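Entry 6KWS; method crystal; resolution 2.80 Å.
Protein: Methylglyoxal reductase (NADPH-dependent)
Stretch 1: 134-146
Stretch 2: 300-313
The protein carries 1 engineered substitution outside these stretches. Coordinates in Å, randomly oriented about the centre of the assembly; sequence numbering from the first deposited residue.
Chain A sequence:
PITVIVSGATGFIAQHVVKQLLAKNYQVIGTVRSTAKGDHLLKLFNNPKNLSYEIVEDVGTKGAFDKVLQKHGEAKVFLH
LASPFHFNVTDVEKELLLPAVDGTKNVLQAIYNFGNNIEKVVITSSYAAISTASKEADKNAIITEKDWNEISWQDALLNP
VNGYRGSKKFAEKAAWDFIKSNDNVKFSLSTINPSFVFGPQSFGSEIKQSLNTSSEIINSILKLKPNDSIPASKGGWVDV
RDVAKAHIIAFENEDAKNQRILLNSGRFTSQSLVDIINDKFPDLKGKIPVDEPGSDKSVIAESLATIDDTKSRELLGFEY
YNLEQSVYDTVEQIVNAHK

Stretch 1 134-146: SKEADKNAIITEK
Stretch 2 300-313: IAESLATIDDTKSR

Two segments far apart in sequence meet here mainly through their backbones, burying 771 Å² in all. Stretch 1 leaves a helix at Ala137 (phi/psi -87/8), makes a type I turn from Asp138 to Ala141 and becomes a strand at Ile142 and Ile143. Stretch 2 also enters as a helix, is extended by Leu304 (-132/139) and Ala305 (-59/165), forms a strand at Thr306 and Ile307, and starts a new helix at Thr310.

The strands run parallel. Ile142 pairs with Thr306 (CA to CA 5.0 Å) and Ile143 with Ile307 (CA to CA 4.8 Å), with phi/psi of -111/135 and -123/128 for the isoleucines of stretch 1 and -92/126 and -86/119 for their partners. The hydrogen bonds step from one strand to the other: Thr306 N donates to Ala141 O at 3.0 Å, Ile143 N to Thr306 O at 2.9 Å, and Asp308 N to Ile143 O at 2.7 Å. Before the strands, Ala305 N donates to Glu136 O at 2.8 Å, tying the end of the first helix to the approaching chain. CA-H...O contacts supplement this ladder. Ile142 CA lies 3.4 Å from Thr306 O, and Ile307 CA 3.5 Å from Ile143 O; at the turn, the CA-H of Lys139 points almost straight at Leu304 O, with CA 3.5 Å away and an angle of 177° at the hydrogen.

Side chains alternate across the sheet. Ile142 and Thr306 share one face, both with chi1 m, and are exposed; these beta-branched residues suit an extended backbone. Ile143 and Ile307 occupy the other face, both m,t, and Ile143 is buried. Ile143 CD1 lies 3.9 Å from Ala305 CB, while Ala141 CB lies 3.8 Å from Ala305 CB. Ala305 is buried and its small side chain fits a tight site, for Ala305 CB is also only 3.5 Å from Lys135 O. On the face of Ile142 and Thr306, Ile142 CG2 packs 3.6 Å from Asp308 CB.

The turn is braced locally: Ala141 N donates to Asp138 O at 2.9 Å, and Asn140 N to Asp138 OD1 at 3.0 Å, with Asp138 chi1 t. Lys139 CB rests 3.6 Å from Glu302 O, but the amine leads away, Lys139 NZ donating to Asn140 OD1 at 2.8 Å. The long aliphatic chain can thus cover backbone while its amine turns from stretch 2 to Asn140.

Beyond the strands, a polar clasp closes the contact. Glu145 (chi1 m, chi2 p) points toward stretch 2, and Glu145 OE1 accepts from both Ser312 OG at 2.6 Å and Ser312 N at 3.0 Å. Serine suits this buried position, being compact and, with chi1 m, able to offer its hydroxyl beside its own amide. Glu145 OE1 also lies 3.8 Å from Lys311 CD, a contact with the lysine's aliphatic part. Asp309 occupies the N-cap position without making a capping bond with its side chain; instead Asp309 OD2 forms a 2.6 Å salt bridge with Arg313 NE.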

# COMPACT_ATOMS: atom_id res chain seq x y z
N SER A 134 3.28 -19.20 9.13
CA SER A 134 3.86 -19.92 10.27
C SER A 134 4.99 -19.13 10.91
O SER A 134 5.20 -19.21 12.12
CB SER A 134 4.36 -21.29 9.83
OG SER A 134 5.64 -21.16 9.23
N LYS A 135 5.74 -18.36 10.12
CA LYS A 135 6.81 -17.55 10.68
C LYS A 135 6.28 -16.33 11.43
O LYS A 135 6.76 -16.02 12.53
CB LYS A 135 7.78 -17.12 9.59
CG LYS A 135 9.20 -17.39 9.97
CD LYS A 135 10.07 -16.19 9.79
CE LYS A 135 11.11 -16.49 8.73
NZ LYS A 135 12.49 -16.40 9.26
N GLU A 136 5.30 -15.63 10.84
CA GLU A 136 4.74 -14.43 11.47
C GLU A 136 4.17 -14.74 12.85
O GLU A 136 4.18 -13.87 13.75
CB GLU A 136 3.67 -13.82 10.56
CG GLU A 136 2.78 -12.78 11.21
CD GLU A 136 3.34 -11.37 11.09
OE1 GLU A 136 2.57 -10.38 11.16
OE2 GLU A 136 4.57 -11.25 10.93
N ALA A 137 3.69 -15.96 13.06
CA ALA A 137 3.09 -16.37 14.32
C ALA A 137 4.11 -16.89 15.32
O ALA A 137 3.70 -17.41 16.37
CB ALA A 137 2.03 -17.44 14.06
N ASP A 138 5.42 -16.78 15.04
CA ASP A 138 6.48 -17.36 15.86
C ASP A 138 7.19 -16.24 16.61
O ASP A 138 7.96 -15.47 16.02
CB ASP A 138 7.46 -18.19 15.01
CG ASP A 138 8.65 -18.76 15.83
OD1 ASP A 138 8.61 -18.73 17.09
OD2 ASP A 138 9.64 -19.25 15.21
N LYS A 139 6.95 -16.15 17.93
CA LYS A 139 7.54 -15.08 18.72
C LYS A 139 9.07 -15.09 18.67
O LYS A 139 9.70 -14.07 19.00
CB LYS A 139 7.05 -15.18 20.17
CG LYS A 139 8.00 -15.99 21.04
CD LYS A 139 7.40 -16.41 22.33
CE LYS A 139 8.39 -17.27 23.09
NZ LYS A 139 9.73 -16.64 23.11
N ASN A 140 9.69 -16.21 18.27
CA ASN A 140 11.15 -16.29 18.21
C ASN A 140 11.70 -15.96 16.82
O ASN A 140 12.92 -15.86 16.67
CB ASN A 140 11.62 -17.68 18.63
CG ASN A 140 11.28 -18.00 20.08
OD1 ASN A 140 11.47 -17.17 20.98
ND2 ASN A 140 10.75 -19.20 20.32
N ALA A 141 10.83 -15.78 15.83
CA ALA A 141 11.28 -15.51 14.47
C ALA A 141 11.66 -14.04 14.27
O ALA A 141 11.09 -13.13 14.89
CB ALA A 141 10.18 -15.91 13.49
N ILE A 142 12.66 -13.81 13.40
CA ILE A 142 12.98 -12.50 12.85
C ILE A 142 12.63 -12.48 11.37
O ILE A 142 12.96 -13.43 10.64
CB ILE A 142 14.46 -12.15 13.03
CG1 ILE A 142 14.83 -12.08 14.50
CG2 ILE A 142 14.74 -10.83 12.37
CD1 ILE A 142 16.28 -11.74 14.71
N ILE A 143 11.98 -11.41 10.91
CA ILE A 143 11.56 -11.29 9.51
C ILE A 143 12.14 -10.02 8.90
O ILE A 143 11.96 -8.92 9.45
CB ILE A 143 10.04 -11.29 9.36
CG1 ILE A 143 9.46 -12.58 9.92
CG2 ILE A 143 9.69 -11.11 7.90
CD1 ILE A 143 7.95 -12.71 9.72
N THR A 144 12.81 -10.17 7.75
CA THR A 144 13.56 -9.12 7.06
C THR A 144 13.15 -9.07 5.59
O THR A 144 12.36 -9.87 5.10
CB THR A 144 15.08 -9.35 7.14
OG1 THR A 144 15.43 -10.46 6.30
CG2 THR A 144 15.52 -9.60 8.60
N GLU A 145 13.75 -8.12 4.86
CA GLU A 145 13.46 -7.95 3.44
C GLU A 145 13.82 -9.18 2.61
O GLU A 145 13.33 -9.32 1.48
CB GLU A 145 14.19 -6.72 2.92
CG GLU A 145 13.86 -5.41 3.65
CD GLU A 145 14.71 -5.15 4.91
OE1 GLU A 145 14.60 -4.03 5.48
OE2 GLU A 145 15.48 -6.05 5.33
N LYS A 146 14.66 -10.08 3.12
CA LYS A 146 15.02 -11.26 2.35
C LYS A 146 14.01 -12.38 2.46
O LYS A 146 13.99 -13.25 1.59
CB LYS A 146 16.38 -11.80 2.79
CG LYS A 146 17.34 -10.70 3.12
CD LYS A 146 18.65 -10.86 2.42
CE LYS A 146 19.61 -9.81 2.94
NZ LYS A 146 20.95 -9.89 2.32
N ILE A 300 1.16 -9.21 21.62
CA ILE A 300 2.19 -8.95 20.62
C ILE A 300 3.50 -9.61 21.02
O ILE A 300 4.21 -10.20 20.19
CB ILE A 300 2.37 -7.43 20.43
CG1 ILE A 300 1.13 -6.82 19.78
CG2 ILE A 300 3.61 -7.10 19.63
CD1 ILE A 300 0.98 -5.33 20.09
N ALA A 301 3.86 -9.50 22.30
CA ALA A 301 5.09 -10.12 22.77
C ALA A 301 5.03 -11.63 22.61
O ALA A 301 6.04 -12.26 22.29
CB ALA A 301 5.33 -9.74 24.23
N GLU A 302 3.85 -12.22 22.81
CA GLU A 302 3.74 -13.66 22.92
C GLU A 302 3.52 -14.38 21.59
O GLU A 302 3.78 -15.58 21.52
CB GLU A 302 2.60 -14.05 23.87
CG GLU A 302 3.04 -14.25 25.30
CD GLU A 302 1.92 -14.04 26.32
OE1 GLU A 302 0.72 -13.99 25.92
OE2 GLU A 302 2.24 -13.91 27.52
N SER A 303 3.02 -13.69 20.55
CA SER A 303 2.52 -14.44 19.41
C SER A 303 2.85 -13.84 18.04
O SER A 303 2.21 -14.23 17.04
CB SER A 303 0.99 -14.61 19.49
OG SER A 303 0.33 -13.37 19.33
N LEU A 304 3.81 -12.91 17.95
CA LEU A 304 4.20 -12.34 16.67
C LEU A 304 5.72 -12.34 16.52
O LEU A 304 6.45 -12.04 17.47
CB LEU A 304 3.69 -10.91 16.52
CG LEU A 304 2.18 -10.76 16.35
CD1 LEU A 304 1.79 -9.28 16.33
CD2 LEU A 304 1.74 -11.47 15.08
N ALA A 305 6.19 -12.67 15.32
CA ALA A 305 7.59 -12.47 15.00
C ALA A 305 7.98 -11.01 15.17
O ALA A 305 7.14 -10.11 15.24
CB ALA A 305 7.90 -12.92 13.57
N THR A 306 9.28 -10.78 15.22
CA THR A 306 9.84 -9.44 15.17
C THR A 306 10.15 -9.09 13.72
O THR A 306 10.85 -9.85 13.03
CB THR A 306 11.12 -9.37 16.01
OG1 THR A 306 10.80 -9.72 17.36
CG2 THR A 306 11.69 -7.98 15.96
N ILE A 307 9.62 -7.96 13.27
CA ILE A 307 9.93 -7.46 11.94
C ILE A 307 11.20 -6.63 12.04
O ILE A 307 11.23 -5.63 12.77
CB ILE A 307 8.78 -6.62 11.37
CG1 ILE A 307 7.55 -7.50 11.16
CG2 ILE A 307 9.21 -5.95 10.08
CD1 ILE A 307 6.32 -6.70 10.97
N ASP A 308 12.24 -7.05 11.34
CA ASP A 308 13.52 -6.36 11.38
C ASP A 308 13.70 -5.58 10.09
O ASP A 308 14.26 -6.09 9.11
CB ASP A 308 14.68 -7.32 11.61
CG ASP A 308 16.01 -6.62 11.68
OD1 ASP A 308 16.01 -5.37 11.80
OD2 ASP A 308 17.05 -7.31 11.63
N ASP A 309 13.25 -4.32 10.09
CA ASP A 309 13.32 -3.45 8.93
C ASP A 309 14.47 -2.45 9.01
O ASP A 309 14.40 -1.37 8.42
CB ASP A 309 11.98 -2.72 8.71
CG ASP A 309 11.58 -1.81 9.88
OD1 ASP A 309 11.85 -2.15 11.06
OD2 ASP A 309 10.96 -0.75 9.62
N THR A 310 15.56 -2.82 9.71
CA THR A 310 16.70 -1.91 9.88
C THR A 310 17.19 -1.37 8.54
O THR A 310 17.29 -0.16 8.35
CB THR A 310 17.83 -2.63 10.62
OG1 THR A 310 17.28 -3.39 11.70
CG2 THR A 310 18.80 -1.63 11.21
N LYS A 311 17.46 -2.26 7.58
CA LYS A 311 18.02 -1.83 6.31
C LYS A 311 17.03 -0.94 5.55
O LYS A 311 17.43 0.07 4.95
CB LYS A 311 18.42 -3.06 5.50
CG LYS A 311 18.69 -2.79 4.03
CD LYS A 311 17.50 -3.19 3.16
CE LYS A 311 17.95 -3.36 1.73
NZ LYS A 311 18.76 -2.17 1.27
N SER A 312 15.74 -1.27 5.59
CA SER A 312 14.74 -0.40 4.99
C SER A 312 14.72 0.97 5.67
O SER A 312 14.66 2.00 4.99
CB SER A 312 13.36 -1.06 5.05
OG SER A 312 13.31 -2.20 4.22
N ARG A 313 14.79 1.00 7.00
CA ARG A 313 14.81 2.29 7.70
C ARG A 313 16.08 3.09 7.39
O ARG A 313 16.03 4.33 7.35
CB ARG A 313 14.70 2.06 9.19
CG ARG A 313 13.49 1.27 9.54
CD ARG A 313 12.51 2.00 10.33
NE ARG A 313 11.80 1.09 11.22
CZ ARG A 313 10.88 1.43 12.11
NH1 ARG A 313 10.56 2.69 12.25
NH2 ARG A 313 10.31 0.49 12.85